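Local coordinates for prolyl endopeptidase (Myxococcus xanthus, PDB 2BKL), which probably hydrolyses oligopeptides on the carboxyl side of proline and, less readily, alanine residues, as a serine peptidase of the S9A family, at residues Thr172-Pro177 and Tyr183-Pro188; Val218-Thr223 and Lys262-Leu267; Val420-Ala423 and Lys429-Met432; Asn482-Gly487 and Phe506-Ala511. All coordinates share one frame; numbering follows the deposited sequence.

Contact 1. Residues Thr172-Pro177 and Tyr183-Pro188; sequences TPKWTP and YYEWLP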
loop_
_atom_site.group_PDB
_atom_site.type_symbol
_atom_site.label_atom_id
_atom_site.label_comp_id
_atom_site.label_asym_id
_atom_site.label_seq_id
_atom_site.Cartn_x
_atom_site.Cartn_y
_atom_site.Cartn_z
ATOM N N THR A 172 4.513 12.950 -8.605
ATOM C CA THR A 172 3.130 12.999 -9.077
ATOM C C THR A 172 2.987 14.373 -9.736
ATOM O O THR A 172 2.883 15.381 -9.018
ATOM C CB THR A 172 2.132 12.815 -7.940
ATOM O OG1 THR A 172 2.492 13.628 -6.820
ATOM C CG2 THR A 172 2.173 11.437 -7.379
ATOM N N PRO A 173 3.021 14.460 -11.071
ATOM C CA PRO A 173 3.033 15.779 -11.704
ATOM C C PRO A 173 1.815 16.636 -11.361
ATOM O O PRO A 173 0.651 16.182 -11.411
ATOM C CB PRO A 173 3.069 15.456 -13.201
ATOM C CG PRO A 173 3.735 14.091 -13.247
ATOM C CD PRO A 173 3.144 13.378 -12.070
ATOM N N LYS A 174 2.103 17.880 -10.982
ATOM C CA LYS A 174 1.090 18.913 -10.750
ATOM C C LYS A 174 1.176 19.934 -11.879
ATOM O O LYS A 174 2.030 20.808 -11.857
ATOM C CB LYS A 174 1.314 19.640 -9.427
ATOM C CG LYS A 174 0.644 19.077 -8.171
ATOM C CD LYS A 174 1.174 17.744 -7.747
ATOM C CE LYS A 174 2.628 17.768 -7.326
ATOM N NZ LYS A 174 3.042 16.468 -6.645
ATOM N N TRP A 175 0.291 19.808 -12.858
ATOM C CA TRP A 175 0.212 20.739 -13.974
ATOM C C TRP A 175 -0.256 22.120 -13.540
ATOM O O TRP A 175 -1.190 22.245 -12.739
ATOM C CB TRP A 175 -0.735 20.219 -15.020
ATOM C CG TRP A 175 -0.312 19.019 -15.759
ATOM C CD1 TRP A 175 -0.633 17.724 -15.493
ATOM C CD2 TRP A 175 0.444 19.008 -16.976
ATOM N NE1 TRP A 175 -0.087 16.908 -16.450
ATOM C CE2 TRP A 175 0.564 17.674 -17.381
ATOM C CE3 TRP A 175 1.038 20.004 -17.766
ATOM C CZ2 TRP A 175 1.256 17.301 -18.540
ATOM C CZ3 TRP A 175 1.716 19.642 -18.901
ATOM C CH2 TRP A 175 1.809 18.298 -19.286
ATOM N N THR A 176 0.390 23.157 -14.042
ATOM C CA THR A 176 -0.140 24.507 -13.860
ATOM C C THR A 176 -1.371 24.729 -14.730
ATOM O O THR A 176 -1.550 24.039 -15.716
ATOM C CB THR A 176 0.928 25.568 -14.134
ATOM O OG1 THR A 176 1.704 25.214 -15.281
ATOM C CG2 THR A 176 1.942 25.600 -12.980
ATOM N N PRO A 177 -2.241 25.662 -14.351
ATOM C CA PRO A 177 -3.478 25.920 -15.117
ATOM C C PRO A 177 -3.266 26.228 -16.609
ATOM O O PRO A 177 -4.185 25.958 -17.401
ATOM C CB PRO A 177 -4.098 27.110 -14.395
ATOM C CG PRO A 177 -3.452 27.237 -13.098
ATOM C CD PRO A 177 -2.168 26.477 -13.125
ATOM N N TYR A 183 4.911 20.926 -11.828
ATOM C CA TYR A 183 5.755 20.703 -10.650
ATOM C C TYR A 183 5.882 19.221 -10.387
ATOM O O TYR A 183 4.939 18.463 -10.584
ATOM C CB TYR A 183 5.126 21.360 -9.424
ATOM C CG TYR A 183 5.090 22.873 -9.475
ATOM C CD1 TYR A 183 6.173 23.650 -9.041
ATOM C CD2 TYR A 183 3.955 23.548 -9.913
ATOM C CE1 TYR A 183 6.134 24.996 -9.071
ATOM C CE2 TYR A 183 3.930 24.920 -9.974
ATOM C CZ TYR A 183 5.014 25.637 -9.534
ATOM O OH TYR A 183 5.021 27.012 -9.555
ATOM N N TYR A 184 7.033 18.787 -9.907
ATOM C CA TYR A 184 7.225 17.370 -9.609
ATOM C C TYR A 184 8.390 17.168 -8.651
ATOM O O TYR A 184 9.250 18.030 -8.488
ATOM C CB TYR A 184 7.442 16.539 -10.896
ATOM C CG TYR A 184 8.752 16.854 -11.581
ATOM C CD1 TYR A 184 8.954 18.035 -12.290
ATOM C CD2 TYR A 184 9.843 16.029 -11.423
ATOM C CE1 TYR A 184 10.186 18.337 -12.878
ATOM C CE2 TYR A 184 11.072 16.322 -12.018
ATOM C CZ TYR A 184 11.246 17.487 -12.724
ATOM O OH TYR A 184 12.462 17.786 -13.293
ATOM N N GLU A 185 8.394 15.995 -8.043
ATOM C CA GLU A 185 9.398 15.535 -7.085
ATOM C C GLU A 185 10.455 14.755 -7.843
ATOM O O GLU A 185 10.140 13.814 -8.566
ATOM C CB GLU A 185 8.754 14.619 -6.067
ATOM C CG GLU A 185 7.622 15.210 -5.239
ATOM C CD GLU A 185 6.327 15.586 -5.975
ATOM O OE1 GLU A 185 5.951 14.985 -6.981
ATOM O OE2 GLU A 185 5.632 16.552 -5.539
ATOM N N TRP A 186 11.716 15.167 -7.689
ATOM C CA TRP A 186 12.826 14.680 -8.499
ATOM C C TRP A 186 13.957 14.137 -7.620
ATOM O O TRP A 186 14.292 14.734 -6.601
ATOM C CB TRP A 186 13.385 15.835 -9.350
ATOM C CG TRP A 186 14.452 15.398 -10.281
ATOM C CD1 TRP A 186 14.340 14.533 -11.340
ATOM C CD2 TRP A 186 15.812 15.821 -10.260
ATOM N NE1 TRP A 186 15.561 14.385 -11.961
ATOM C CE2 TRP A 186 16.472 15.181 -11.331
ATOM C CE3 TRP A 186 16.539 16.690 -9.451
ATOM C CZ2 TRP A 186 17.830 15.374 -11.594
ATOM C CZ3 TRP A 186 17.887 16.887 -9.715
ATOM C CH2 TRP A 186 18.510 16.233 -10.772
ATOM N N LEU A 187 14.577 13.038 -8.052
ATOM C CA LEU A 187 15.816 12.530 -7.448
ATOM C C LEU A 187 16.962 12.667 -8.434
ATOM O O LEU A 187 16.810 12.342 -9.614
ATOM C CB LEU A 187 15.676 11.060 -7.086
ATOM C CG LEU A 187 14.745 10.724 -5.939
ATOM C CD1 LEU A 187 14.489 9.246 -5.869
ATOM C CD2 LEU A 187 15.330 11.190 -4.626
ATOM N N PRO A 188 18.121 13.135 -7.977
ATOM C CA PRO A 188 19.301 13.215 -8.848
ATOM C C PRO A 188 19.833 11.802 -9.119
ATOM O O PRO A 188 19.536 10.894 -8.355
ATOM C CB PRO A 188 20.283 14.031 -7.995
ATOM C CG PRO A 188 19.951 13.650 -6.639
ATOM C CD PRO A 188 18.436 13.556 -6.598
HETATM O O HOH W 1 4.395 12.613 -5.164
#
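Lys174 and Glu185 meet in a salt bridge, NZ of Lys174 lying 2.8 Å from OE2 of Glu185, with a weak second bond from the same NZ to OE1. The two side chains cross at about a right angle, and the ammonium approaches OE2 on its syn side, 16° out of the carboxylate plane. The other carboxylate oxygen is also used: Thr172 N donates to Glu185 OE1 over 3.0 Å, nearly in line with the C-O bond. Lys174 reaches this point because its chain is bent at chi2 (67°) and chi3 (64°), which folds NZ back toward the preceding loop residue, where it bonds Thr172 O at 2.6 Å and Thr172 OG1 at 2.9 Å. In the backbone next to these groups, Lys174 and Tyr183 form an antiparallel hydrogen-bonded pair, with Lys174 N to Tyr183 O and Tyr183 N to Lys174 O both 2.9 Å. This pair joins the short edge strand 174-175 to strand 181-186 in a hairpin of a four-stranded propeller blade. Farther along, Thr176 CG2 packs 3.7 Å from Tyr183 CE2. Strand 229-234 supplies the second shell: Ser232 OG bonds Glu185 OE2, and Ser232 O accepts from Lys174 NZ. A methionine in place of Lys174 would probably leave the buried Glu185 carboxylate without its countercharge and the Thr172 carbonyl without this donor. With Thr172 O, Thr172 OG1, Ser232 O and the carboxylate gathered round an ammonium that has three hydrogens to share, the charge pair is tied to the backbone of the loop before strand 174-175 and of strand 229-234, which is likely to stabilise the ionised form of Glu185.

Contact 2. Residues Val218-Thr223 and Lys262-Leu267; sequences VVHERT and KDFRLL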
loop_
_atom_site.group_PDB
_atom_site.type_symbol
_atom_site.label_atom_id
_atom_site.label_comp_id
_atom_site.label_asym_id
_atom_site.label_seq_id
_atom_site.Cartn_x
_atom_site.Cartn_y
_atom_site.Cartn_z
ATOM N N VAL A 218 14.643 24.728 -9.793
ATOM C CA VAL A 218 14.601 24.177 -8.460
ATOM C C VAL A 218 13.645 25.018 -7.633
ATOM O O VAL A 218 13.905 26.191 -7.337
ATOM C CB VAL A 218 15.999 24.144 -7.802
ATOM C CG1 VAL A 218 15.922 23.509 -6.449
ATOM C CG2 VAL A 218 17.006 23.398 -8.726
ATOM N N VAL A 219 12.501 24.417 -7.325
ATOM C CA VAL A 219 11.439 25.045 -6.574
ATOM C C VAL A 219 11.663 24.961 -5.067
ATOM O O VAL A 219 11.399 25.903 -4.336
ATOM C CB VAL A 219 10.104 24.413 -6.988
ATOM C CG1 VAL A 219 8.959 24.857 -6.107
ATOM C CG2 VAL A 219 9.848 24.710 -8.439
ATOM N N HIS A 220 12.115 23.808 -4.594
ATOM C CA HIS A 220 12.429 23.635 -3.185
ATOM C C HIS A 220 13.557 22.640 -3.068
ATOM O O HIS A 220 13.493 21.556 -3.643
ATOM C CB HIS A 220 11.195 23.134 -2.416
ATOM C CG HIS A 220 11.327 23.212 -0.920
ATOM N ND1 HIS A 220 12.179 22.405 -0.200
ATOM C CD2 HIS A 220 10.680 23.979 -0.008
ATOM C CE1 HIS A 220 12.087 22.699 1.084
ATOM N NE2 HIS A 220 11.181 23.649 1.231
ATOM N N GLU A 221 14.597 23.004 -2.328
ATOM C CA GLU A 221 15.761 22.142 -2.194
ATOM C C GLU A 221 15.464 20.951 -1.290
ATOM O O GLU A 221 14.450 20.889 -0.595
ATOM C CB GLU A 221 16.954 22.945 -1.642
ATOM C CG GLU A 221 17.522 23.940 -2.643
ATOM C CD GLU A 221 18.760 24.641 -2.111
ATOM O OE1 GLU A 221 18.704 25.140 -0.956
ATOM O OE2 GLU A 221 19.792 24.688 -2.827
ATOM N N ARG A 222 16.390 20.014 -1.295
ATOM C CA ARG A 222 16.233 18.784 -0.547
ATOM C C ARG A 222 16.281 19.049 0.951
ATOM O O ARG A 222 16.780 20.076 1.387
ATOM C CB ARG A 222 17.351 17.805 -0.918
ATOM C CG ARG A 222 18.706 18.177 -0.351
ATOM C CD ARG A 222 19.838 17.404 -0.993
ATOM N NE ARG A 222 21.133 17.763 -0.433
ATOM C CZ ARG A 222 21.849 18.799 -0.832
ATOM N NH1 ARG A 222 21.430 19.573 -1.827
ATOM N NH2 ARG A 222 23.015 19.044 -0.243
ATOM N N THR A 223 15.772 18.110 1.730
ATOM C CA THR A 223 15.905 18.167 3.175
ATOM C C THR A 223 17.249 17.635 3.631
ATOM O O THR A 223 17.705 17.972 4.712
ATOM C CB THR A 223 14.839 17.301 3.873
ATOM O OG1 THR A 223 15.047 15.921 3.550
ATOM C CG2 THR A 223 13.422 17.679 3.425
ATOM N N LYS A 262 9.666 34.972 -3.511
ATOM C CA LYS A 262 11.046 34.566 -3.299
ATOM C C LYS A 262 11.176 33.452 -2.257
ATOM O O LYS A 262 11.926 32.511 -2.458
ATOM C CB LYS A 262 11.905 35.782 -2.892
ATOM C CG LYS A 262 13.194 35.961 -3.710
ATOM C CD LYS A 262 13.635 37.442 -3.791
ATOM C CE LYS A 262 13.627 37.990 -5.232
ATOM N NZ LYS A 262 14.191 39.377 -5.293
ATOM N N ASP A 263 10.454 33.563 -1.146
ATOM C CA ASP A 263 10.623 32.632 -0.030
ATOM C C ASP A 263 9.341 31.845 0.213
ATOM O O ASP A 263 8.235 32.336 -0.036
ATOM C CB ASP A 263 10.956 33.392 1.256
ATOM C CG ASP A 263 12.272 34.149 1.175
ATOM O OD1 ASP A 263 13.285 33.555 0.756
ATOM O OD2 ASP A 263 12.378 35.342 1.523
ATOM N N PHE A 264 9.490 30.614 0.702
ATOM C CA PHE A 264 8.355 29.886 1.271
ATOM C C PHE A 264 7.961 30.447 2.630
ATOM O O PHE A 264 8.801 30.903 3.402
ATOM C CB PHE A 264 8.656 28.386 1.402
ATOM C CG PHE A 264 8.518 27.654 0.122
ATOM C CD1 PHE A 264 7.293 27.190 -0.313
ATOM C CD2 PHE A 264 9.624 27.460 -0.690
ATOM C CE1 PHE A 264 7.177 26.551 -1.522
ATOM C CE2 PHE A 264 9.505 26.799 -1.892
ATOM C CZ PHE A 264 8.297 26.341 -2.307
ATOM N N ARG A 265 6.668 30.414 2.908
ATOM C CA ARG A 265 6.115 30.755 4.207
ATOM C C ARG A 265 5.836 29.445 4.962
ATOM O O ARG A 265 5.386 28.467 4.363
ATOM C CB ARG A 265 4.791 31.527 4.019
ATOM C CG ARG A 265 4.839 32.733 3.015
ATOM C CD ARG A 265 3.503 32.969 2.255
ATOM N NE ARG A 265 3.472 34.206 1.458
ATOM C CZ ARG A 265 3.349 35.426 1.975
ATOM N NH1 ARG A 265 3.224 35.597 3.286
ATOM N NH2 ARG A 265 3.358 36.495 1.181
ATOM N N LEU A 266 6.101 29.411 6.262
ATOM C CA LEU A 266 5.715 28.275 7.089
ATOM C C LEU A 266 4.259 28.367 7.449
ATOM O O LEU A 266 3.853 29.313 8.105
ATOM C CB LEU A 266 6.526 28.251 8.379
ATOM C CG LEU A 266 6.246 27.147 9.396
ATOM C CD1 LEU A 266 6.618 25.784 8.839
ATOM C CD2 LEU A 266 7.023 27.443 10.701
ATOM N N LEU A 267 3.460 27.401 7.012
ATOM C CA LEU A 267 2.095 27.310 7.527
ATOM C C LEU A 267 2.071 26.736 8.940
ATOM O O LEU A 267 1.448 27.316 9.846
ATOM C CB LEU A 267 1.193 26.499 6.622
ATOM C CG LEU A 267 -0.250 26.386 7.075
ATOM C CD1 LEU A 267 -0.966 27.753 7.060
ATOM C CD2 LEU A 267 -0.969 25.395 6.194
#
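Phe264 meets Val219 and His220 across two successive four-stranded sheets of the beta-propeller, the first ending in strand 217-220 and the second in strand 265-269. Val219 and His220 both face Ile204 of the neighbouring strand, the geometry of a classic beta bulge. From CB, which points toward the bulge, the Phe264 side chain leaves with CG anti to its carbonyl carbon (chi1 -79°), and this carries one side of the ring to the histidine. CD2 comes within 3.7 Å of His220 CD2. The next atom, CE2, is 3.6 Å from that same His220 carbon, which sits over one face of the phenyl ring, displaced toward its rim. The ring planes are inclined at 58° with centroids 5.1 Å apart, an oblique pairing. At the tip, CZ packs 4.1 Å from Val219 CG1. Beyond the two segments, Val243 touches both His220 and Phe264, while Lys257 makes a cation-pi contact with Phe264. His220 is itself held in rotation by its ND1, which donates to Glu221 O at 2.8 Å, the acceptor lying close to the imidazole plane. In the plane of the phenyl ring, at its edge, Val219 O stands 3.2 Å from Phe264 CE2.

Contact 3. Residues Val420-Ala423 and Lys429-Met432; sequences VFYA and KVPM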
loop_
_atom_site.group_PDB
_atom_site.type_symbol
_atom_site.label_atom_id
_atom_site.label_comp_id
_atom_site.label_asym_id
_atom_site.label_seq_id
_atom_site.Cartn_x
_atom_site.Cartn_y
_atom_site.Cartn_z
ATOM N N VAL A 420 -16.360 -9.056 14.035
ATOM C CA VAL A 420 -16.236 -9.410 15.427
ATOM C C VAL A 420 -15.219 -8.514 16.106
ATOM O O VAL A 420 -14.428 -7.824 15.443
ATOM C CB VAL A 420 -15.834 -10.895 15.582
ATOM C CG1 VAL A 420 -16.877 -11.793 14.925
ATOM C CG2 VAL A 420 -14.429 -11.179 15.029
ATOM N N PHE A 421 -15.242 -8.528 17.433
ATOM C CA PHE A 421 -14.368 -7.769 18.280
ATOM C C PHE A 421 -13.788 -8.663 19.350
ATOM O O PHE A 421 -14.541 -9.256 20.134
ATOM C CB PHE A 421 -15.107 -6.560 18.863
ATOM C CG PHE A 421 -15.753 -5.711 17.832
ATOM C CD1 PHE A 421 -15.021 -4.716 17.220
ATOM C CD2 PHE A 421 -17.046 -5.914 17.437
ATOM C CE1 PHE A 421 -15.580 -3.929 16.230
ATOM C CE2 PHE A 421 -17.609 -5.105 16.409
ATOM C CZ PHE A 421 -16.838 -4.135 15.816
ATOM N N TYR A 422 -12.475 -8.768 19.411
ATOM C CA TYR A 422 -11.826 -9.655 20.382
ATOM C C TYR A 422 -10.883 -8.851 21.267
ATOM O O TYR A 422 -10.429 -7.769 20.897
ATOM C CB TYR A 422 -11.079 -10.804 19.671
ATOM C CG TYR A 422 -9.925 -10.376 18.817
ATOM C CD1 TYR A 422 -10.093 -10.045 17.480
ATOM C CD2 TYR A 422 -8.648 -10.250 19.354
ATOM C CE1 TYR A 422 -9.027 -9.597 16.724
ATOM C CE2 TYR A 422 -7.594 -9.824 18.585
ATOM C CZ TYR A 422 -7.792 -9.496 17.277
ATOM O OH TYR A 422 -6.732 -9.053 16.515
ATOM N N ALA A 423 -10.589 -9.349 22.455
ATOM C CA ALA A 423 -9.688 -8.682 23.378
ATOM C C ALA A 423 -8.276 -9.156 23.167
ATOM O O ALA A 423 -8.014 -10.358 23.120
ATOM C CB ALA A 423 -10.110 -8.930 24.804
ATOM N N LYS A 429 -9.950 -3.883 22.546
ATOM C CA LYS A 429 -10.898 -4.544 21.661
ATOM C C LYS A 429 -10.525 -4.279 20.218
ATOM O O LYS A 429 -10.532 -3.130 19.767
ATOM C CB LYS A 429 -12.338 -4.071 21.962
ATOM C CG LYS A 429 -12.737 -4.059 23.463
ATOM C CD LYS A 429 -12.456 -5.394 24.153
ATOM C CE LYS A 429 -12.845 -5.374 25.613
ATOM N NZ LYS A 429 -12.110 -4.367 26.428
ATOM N N VAL A 430 -10.186 -5.344 19.519
ATOM C CA VAL A 430 -9.682 -5.251 18.169
ATOM C C VAL A 430 -10.722 -5.780 17.201
ATOM O O VAL A 430 -11.261 -6.872 17.434
ATOM C CB VAL A 430 -8.397 -6.075 18.015
ATOM C CG1 VAL A 430 -7.864 -5.966 16.565
ATOM C CG2 VAL A 430 -7.328 -5.665 19.026
ATOM N N PRO A 431 -11.052 -5.058 16.135
ATOM C CA PRO A 431 -11.978 -5.593 15.132
ATOM C C PRO A 431 -11.348 -6.617 14.209
ATOM O O PRO A 431 -10.138 -6.589 13.957
ATOM C CB PRO A 431 -12.393 -4.393 14.312
ATOM C CG PRO A 431 -11.765 -3.191 14.982
ATOM C CD PRO A 431 -10.602 -3.696 15.790
ATOM N N MET A 432 -12.174 -7.514 13.702
ATOM C CA MET A 432 -11.759 -8.482 12.693
ATOM C C MET A 432 -12.937 -8.809 11.795
ATOM O O MET A 432 -14.070 -9.007 12.285
ATOM C CB MET A 432 -11.197 -9.754 13.347
ATOM C CG MET A 432 -10.801 -10.805 12.348
ATOM S SD MET A 432 -9.682 -12.075 13.055
ATOM C CE MET A 432 -10.589 -12.656 14.430
#
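Tyr422 swings its ring across to Val430 by placing CG between its backbone N and carbonyl carbon (chi1 65°), while Val430 turns CG1 anti to its own N and brings that methyl beside the phenol oxygen. The two residues form a hydrogen-bonded pair in the antiparallel beta hairpin of strands 415-423 and 429-437, at the edge of the mixed sheet of the alpha/beta-hydrolase domain. Val430 CB makes a CH-pi contact 3.9 Å from the Tyr422 ring centroid, 24° off the ring normal. Met432 lies at about a right angle to the tyrosine, with CB at the ring edge, 4.0 Å from Tyr422 CE1. Its sulfur adds an oblique Met-aromatic contact. Val420 runs alongside Met432, pointing the same way, and its CG2 is 3.9 Å from Met432 CB. Two pairs of backbone bonds set the register; the bond from Val430 N to Tyr422 O is 2.8 Å long and nearly straight at 173°. Proline, lacking an N-H, occupies the non-hydrogen-bonded position opposite Phe421, whose CE1 touches Pro431 CB at 3.7 Å. Helix 503-518 packs on the Tyr422 side of the hairpin, and Asp508 O is hydrogen-bonded to the phenol. At that end of the ring, Val430 CG1 approaches Tyr422 OH to 3.3 Å.

Contact 4. Residues Asn482-Gly487 and Phe506-Ala511; sequences NLRGGG and FDDFHA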
loop_
_atom_site.group_PDB
_atom_site.type_symbol
_atom_site.label_atom_id
_atom_site.label_comp_id
_atom_site.label_asym_id
_atom_site.label_seq_id
_atom_site.Cartn_x
_atom_site.Cartn_y
_atom_site.Cartn_z
ATOM N N ASN A 482 -7.946 -5.954 12.191
ATOM C CA ASN A 482 -7.659 -4.520 12.169
ATOM C C ASN A 482 -6.744 -4.175 13.344
ATOM O O ASN A 482 -7.092 -3.428 14.266
ATOM C CB ASN A 482 -8.958 -3.714 12.232
ATOM C CG ASN A 482 -9.827 -3.920 11.033
ATOM O OD1 ASN A 482 -10.798 -4.663 11.088
ATOM N ND2 ASN A 482 -9.497 -3.247 9.943
ATOM N N LEU A 483 -5.541 -4.704 13.248
ATOM C CA LEU A 483 -4.536 -4.596 14.285
ATOM C C LEU A 483 -4.155 -3.138 14.557
ATOM O O LEU A 483 -4.242 -2.262 13.678
ATOM C CB LEU A 483 -3.282 -5.320 13.866
ATOM C CG LEU A 483 -3.413 -6.748 13.397
ATOM C CD1 LEU A 483 -2.048 -7.268 12.857
ATOM C CD2 LEU A 483 -3.915 -7.619 14.515
ATOM N N ARG A 484 -3.739 -2.868 15.789
ATOM C CA ARG A 484 -3.106 -1.579 16.097
ATOM C C ARG A 484 -1.897 -1.362 15.175
ATOM O O ARG A 484 -1.406 -2.305 14.506
ATOM C CB ARG A 484 -2.723 -1.481 17.569
ATOM C CG ARG A 484 -3.914 -1.194 18.467
ATOM C CD ARG A 484 -3.603 -1.190 19.958
ATOM N NE ARG A 484 -3.370 -2.550 20.434
ATOM C CZ ARG A 484 -3.058 -2.835 21.674
ATOM N NH1 ARG A 484 -2.913 -1.864 22.555
ATOM N NH2 ARG A 484 -2.838 -4.087 22.027
ATOM N N GLY A 485 -1.460 -0.109 15.083
ATOM C CA GLY A 485 -0.523 0.300 14.074
ATOM C C GLY A 485 -1.197 0.775 12.809
ATOM O O GLY A 485 -0.645 1.612 12.106
ATOM N N GLY A 486 -2.374 0.240 12.495
ATOM C CA GLY A 486 -3.221 0.800 11.477
ATOM C C GLY A 486 -3.851 2.096 11.916
ATOM O O GLY A 486 -3.607 2.607 13.002
ATOM N N GLY A 487 -4.685 2.650 11.049
ATOM C CA GLY A 487 -5.351 3.910 11.324
ATOM C C GLY A 487 -6.818 3.803 11.677
ATOM O O GLY A 487 -7.492 4.813 11.705
ATOM N N PHE A 506 1.798 -7.397 17.250
ATOM C CA PHE A 506 1.988 -8.821 17.267
ATOM C C PHE A 506 1.083 -9.483 18.283
ATOM O O PHE A 506 0.449 -10.503 17.980
ATOM C CB PHE A 506 3.467 -9.182 17.491
ATOM C CG PHE A 506 4.445 -8.403 16.610
ATOM C CD1 PHE A 506 4.123 -8.062 15.319
ATOM C CD2 PHE A 506 5.680 -8.011 17.109
ATOM C CE1 PHE A 506 5.017 -7.376 14.527
ATOM C CE2 PHE A 506 6.585 -7.298 16.302
ATOM C CZ PHE A 506 6.251 -7.002 15.028
ATOM N N ASP A 507 0.948 -8.859 19.449
ATOM C CA ASP A 507 0.008 -9.371 20.457
ATOM C C ASP A 507 -1.444 -9.370 19.959
ATOM O O ASP A 507 -2.178 -10.330 20.170
ATOM C CB ASP A 507 0.129 -8.612 21.748
ATOM C CG ASP A 507 1.436 -8.822 22.450
ATOM O OD1 ASP A 507 2.146 -9.827 22.195
ATOM O OD2 ASP A 507 1.791 -7.996 23.288
ATOM N N ASP A 508 -1.852 -8.322 19.257
ATOM C CA ASP A 508 -3.172 -8.292 18.642
ATOM C C ASP A 508 -3.344 -9.429 17.654
ATOM O O ASP A 508 -4.408 -10.008 17.571
ATOM C CB ASP A 508 -3.426 -6.964 17.925
ATOM C CG ASP A 508 -3.548 -5.780 18.846
ATOM O OD1 ASP A 508 -3.611 -5.919 20.097
ATOM O OD2 ASP A 508 -3.538 -4.629 18.343
ATOM N N PHE A 509 -2.302 -9.779 16.901
ATOM C CA PHE A 509 -2.418 -10.843 15.901
ATOM C C PHE A 509 -2.454 -12.215 16.545
ATOM O O PHE A 509 -3.261 -13.054 16.134
ATOM C CB PHE A 509 -1.244 -10.741 14.926
ATOM C CG PHE A 509 -1.469 -11.393 13.577
ATOM C CD1 PHE A 509 -2.517 -11.041 12.756
ATOM C CD2 PHE A 509 -0.602 -12.355 13.123
ATOM C CE1 PHE A 509 -2.669 -11.599 11.496
ATOM C CE2 PHE A 509 -0.757 -12.919 11.858
ATOM C CZ PHE A 509 -1.803 -12.532 11.053
ATOM N N HIS A 510 -1.581 -12.459 17.533
ATOM C CA HIS A 510 -1.671 -13.727 18.252
ATOM C C HIS A 510 -3.106 -13.919 18.830
ATOM O O HIS A 510 -3.646 -15.012 18.783
ATOM C CB HIS A 510 -0.717 -13.819 19.406
ATOM C CG HIS A 510 0.741 -13.770 19.054
ATOM N ND1 HIS A 510 1.320 -14.625 18.143
ATOM C CD2 HIS A 510 1.746 -13.018 19.574
ATOM C CE1 HIS A 510 2.621 -14.381 18.102
ATOM N NE2 HIS A 510 2.904 -13.400 18.945
ATOM N N ALA A 511 -3.696 -12.858 19.369
ATOM C CA ALA A 511 -5.030 -12.934 19.954
ATOM C C ALA A 511 -6.088 -13.215 18.897
ATOM O O ALA A 511 -7.080 -13.881 19.196
ATOM C CB ALA A 511 -5.331 -11.668 20.736
#
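Asp508 is the first residue of helix segment 506-511 to carry the contact, its CB directed at the loop 482-487 and only 3.5 Å from Leu483 CD2. Its carboxylate is gripped side-on by Arg484: NE donates to OD2 at 3.0 Å, and NH2 to OD1 at 2.8 Å. The guanidinium and carboxylate planes are 18° apart, so the two flat groups are nearly coplanar. OD2 takes NE on its syn lone pair and spends the anti one on Arg484 N, 3.1 Å away. The arginine chain, bent at chi3 (-73°), turns NE back toward the oxygen its own backbone binds. An asparagine in place of Asp508 would probably leave the buried guanidinium with Asp426 as its remaining countercharge among the partners named here and weaken the three-bond grip on the loop. One residue on, Phe509 receives Leu483, whose CD1 lies 3.8 Å from Phe509 CD1. The loop itself makes a type II turn from Leu483 to Gly486, in which Gly485 has a positive phi (90°) that suits glycine. Around this pairing, Ser424 bonds Asp508 OD1 and Asp426 forms a salt bridge with Arg484 NH1. Leu538 of helix 534-545 packs on Leu483 and Phe509, and Tyr422 touches Leu483, placing Leu483 between helices 503-518 and 534-545 and the edge strand 415-423.

From the N terminus, contact 1 closes a short hairpin in a propeller blade. Contact 2 follows, closing a longer loop of 38 intervening residues and joining the last strand of that same blade to the loop that leads into the last strand of the next. The two touch where Tyr183 CE1 meets Val219 CG2 at 3.8 Å. Contact 3 closes the edge hairpin of the hydrolase domain, and contact 4 then ties a loop after strand 477-481 to helix 503-518. All four are in series; none nests or crosses. Contacts 3 and 4 adjoin, Pro431 O being 2.9 Å from Asn482 N in a probable hydrogen bond, whereas the centres of contacts 1 and 3 lie about 42 Å apart.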